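Local atomic coordinates of TetR transcriptional regulator (Chloroflexus aurantiacus, PDB entry 3QBM), a protein that probably binds DNA through a helix-turn-helix domain and regulates transcription, as in other TetR-family regulators, and carries bound magnesium in the crystal. Residues Asn21-Ala26 against Asn108-Glu112. Sequence-based numbering, arbitrary orientation.
With MG (magnesium ion), chain C.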
ATOM      1  N   ASN A  21      10.779   7.384  -6.173  1.00 18.93           N
ATOM      2  CA  ASN A  21       9.340   7.220  -5.962  1.00 19.22           C
ATOM      3  C   ASN A  21       8.658   6.338  -7.014  1.00 20.37           C
ATOM      4  O   ASN A  21       7.643   5.652  -6.724  1.00 19.99           O
ATOM      5  CB  ASN A  21       8.642   8.570  -5.907  1.00 19.46           C
ATOM      6  CG  ASN A  21       7.348   8.504  -5.155  1.00 20.24           C
ATOM      7  OD1 ASN A  21       7.268   7.808  -4.152  1.00 19.29           O
ATOM      8  ND2 ASN A  21       6.323   9.244  -5.620  1.00 16.91           N
ATOM      9  N   VAL A  22       9.236   6.342  -8.206  1.00 18.66           N
ATOM     10  CA  VAL A  22       8.756   5.550  -9.326  1.00 18.92           C
ATOM     11  C   VAL A  22       9.390   4.177  -9.431  1.00 21.50           C
ATOM     12  O   VAL A  22       8.674   3.162  -9.499  1.00 21.28           O
ATOM     13  CB  VAL A  22       8.988   6.329 -10.655  1.00 21.94           C
ATOM     14  CG1 VAL A  22       8.778   5.417 -11.866  1.00 21.29           C
ATOM     15  CG2 VAL A  22       8.124   7.560 -10.679  1.00 18.34           C
ATOM     16  N   SER A  23      10.729   4.132  -9.449  1.00 20.19           N
ATOM     17  CA  SER A  23      11.457   2.913  -9.727  1.00 20.86           C
ATOM     18  C   SER A  23      12.027   2.245  -8.489  1.00 20.59           C
ATOM     19  O   SER A  23      12.650   1.188  -8.584  1.00 22.80           O
ATOM     20  CB  SER A  23      12.593   3.211 -10.731  1.00 21.79           C
ATOM     21  OG  SER A  23      12.030   3.676 -11.928  1.00 29.65           O
ATOM     22  N   GLY A  24      11.815   2.861  -7.336  1.00 17.19           N
ATOM     23  CA  GLY A  24      12.290   2.342  -6.092  1.00 19.32           C
ATOM     24  C   GLY A  24      13.745   2.710  -5.853  1.00 21.01           C
ATOM     25  O   GLY A  24      14.429   3.277  -6.713  1.00 22.62           O
ATOM     26  N   TYR A  25      14.214   2.345  -4.672  1.00 21.87           N
ATOM     27  CA  TYR A  25      15.595   2.587  -4.258  1.00 24.72           C
ATOM     28  C   TYR A  25      16.538   1.602  -4.974  1.00 24.79           C
ATOM     29  O   TYR A  25      17.476   2.013  -5.653  1.00 26.53           O
ATOM     30  CB  TYR A  25      15.679   2.550  -2.718  1.00 22.17           C
ATOM     31  CG  TYR A  25      14.774   3.620  -2.068  1.00 29.13           C
ATOM     32  CD1 TYR A  25      15.236   4.916  -1.860  1.00 23.36           C
ATOM     33  CD2 TYR A  25      13.456   3.348  -1.695  1.00 29.94           C
ATOM     34  CE1 TYR A  25      14.419   5.915  -1.306  1.00 20.61           C
ATOM     35  CE2 TYR A  25      12.632   4.362  -1.162  1.00 32.78           C
ATOM     36  CZ  TYR A  25      13.142   5.636  -0.972  1.00 31.22           C
ATOM     37  OH  TYR A  25      12.406   6.669  -0.439  1.00 29.19           O
ATOM     38  N   ALA A  26      16.263   0.304  -4.930  1.00 26.47           N
ATOM     39  CA  ALA A  26      17.170  -0.650  -5.592  1.00 26.27           C
ATOM     40  C   ALA A  26      17.113  -0.520  -7.123  1.00 28.33           C
ATOM     41  O   ALA A  26      18.109  -0.735  -7.824  1.00 29.05           O
ATOM     42  CB  ALA A  26      16.840  -2.098  -5.166  1.00 28.42           C
ATOM     43  N   ASN A 108       4.837   4.185  -0.996  1.00 13.27           N
ATOM     44  CA  ASN A 108       5.808   3.547  -1.863  1.00 10.70           C
ATOM     45  C   ASN A 108       7.073   3.082  -1.092  1.00 12.55           C
ATOM     46  O   ASN A 108       7.591   1.977  -1.332  1.00 13.76           O
ATOM     47  CB  ASN A 108       6.198   4.481  -3.001  1.00 12.89           C
ATOM     48  CG  ASN A 108       5.070   4.739  -3.988  1.00 12.93           C
ATOM     49  OD1 ASN A 108       4.019   4.077  -3.975  1.00 15.10           O
ATOM     50  ND2 ASN A 108       5.277   5.742  -4.844  1.00 17.48           N
ATOM     51  N   THR A 109       7.589   3.914  -0.177  1.00 12.15           N
ATOM     52  CA  THR A 109       8.775   3.576   0.596  1.00 12.64           C
ATOM     53  C   THR A 109       8.446   2.509   1.630  1.00 13.96           C
ATOM     54  O   THR A 109       9.298   1.674   1.910  1.00 14.34           O
ATOM     55  CB  THR A 109       9.410   4.811   1.265  1.00 13.20           C
ATOM     56  OG1 THR A 109       9.714   5.813   0.270  1.00 15.79           O
ATOM     57  CG2 THR A 109      10.668   4.433   2.073  1.00 15.24           C
ATOM     58  N   ALA A 110       7.200   2.475   2.135  1.00 14.27           N
ATOM     59  CA  ALA A 110       6.802   1.444   3.073  1.00 15.56           C
ATOM     60  C   ALA A 110       6.955   0.072   2.456  1.00 13.66           C
ATOM     61  O   ALA A 110       7.503  -0.804   3.095  1.00 13.55           O
ATOM     62  CB  ALA A 110       5.329   1.619   3.523  1.00 15.58           C
ATOM     63  N   ILE A 111       6.387  -0.129   1.262  1.00 12.11           N
ATOM     64  CA  ILE A 111       6.424  -1.441   0.633  1.00 14.42           C
ATOM     65  C   ILE A 111       7.864  -1.915   0.373  1.00 15.63           C
ATOM     66  O   ILE A 111       8.188  -3.085   0.577  1.00 15.19           O
ATOM     67  CB  ILE A 111       5.568  -1.493  -0.656  1.00 13.86           C
ATOM     68  CG1 ILE A 111       4.107  -1.817  -0.324  1.00 18.63           C
ATOM     69  CG2 ILE A 111       6.063  -2.568  -1.631  1.00 15.94           C
ATOM     70  CD1 ILE A 111       3.524  -1.035   0.760  1.00 25.04           C
ATOM     71  N   GLU A 112       8.745  -1.006  -0.052  1.00 16.28           N
ATOM     72  CA  GLU A 112      10.132  -1.408  -0.296  1.00 17.43           C
ATOM     73  C   GLU A 112      10.925  -1.654   0.978  1.00 15.49           C
ATOM     74  O   GLU A 112      11.643  -2.665   1.096  1.00 15.06           O
ATOM     75  CB  GLU A 112      10.880  -0.369  -1.127  1.00 19.76           C
ATOM     76  CG  GLU A 112      12.305  -0.882  -1.504  1.00 24.87           C
ATOM     77  CD  GLU A 112      12.928  -0.208  -2.717  1.00 25.99           C
ATOM     78  OE1 GLU A 112      12.424   0.844  -3.139  1.00 26.36           O
ATOM     79  OE2 GLU A 112      13.909  -0.765  -3.270  1.00 29.89           O
TER
HETATM   80 MG    MG C 200       8.103  -4.966   1.319  1.00 16.74          MG
HETATM   81  O   HOH W   1       9.357   7.270  -2.469  1.00 17.71           O
HETATM   82  O   HOH W   2      13.507  -0.910  -6.345  1.00 27.48           O
HETATM   83  O   HOH W   3      10.370  -5.020   1.436  1.00 15.57           O
HETATM   84  O   HOH W   4       6.035  -4.851   1.506  1.00 12.20           O
HETATM   85  O   HOH W   5       7.930  -5.684  -0.525  1.00 14.09           O
HETATM   86  O   HOH W   6       8.151  -6.904   2.217  1.00 17.09           O
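Glu112 reaches from helix 105-113 to the turn after helix 2-23 and grips two successive backbone amides of Tyr25 and Ala26 with its carboxylate. Tyr25 N gives Glu112 OE1 a nearly straight bond of 2.8 Å, and Ala26 N meets Glu112 OE2 at 3.1 Å; both arrive on the syn side, about 20° out of the carboxylate plane. With CG trans to the backbone N (chi1 -174°) and an extended chain, the carboxylate spans the gap, Glu112 OE1 also lying 3.1 Å from Tyr25 CD2 at the ring edge. Without this carboxylate, as with an alanine here, the two amides would probably lose their acceptors and the turn its tie to helix 105-113. Tyr25 OH lies 2.9 Å from Thr109 OG1, which approaches in the ring plane. A water donates to both Thr109 OG1 and Asn21 OD1. Asn108 ND2 supplies a further proton to Asn21 OD1 at 3.0 Å, from above its carbonyl plane, the two amides turned 42° apart. Backbone carbonyls complete the network: Pro105 O for Thr109 OG1, Gly102 O for Asn108 ND2, Val101 O and Gly103 O for Asn21 ND2. Ile111 O and Asp114 bind magnesium with four waters, one of which donates to Glu112 O. The contact thus joins helix 2-23 of the predicted DNA-binding domain to helix 105-113 in the TetR-like C-terminal region, with Tyr25 and Thr109 packed against Phe59 of helix 51-74 and Leu120 of helix 118-144.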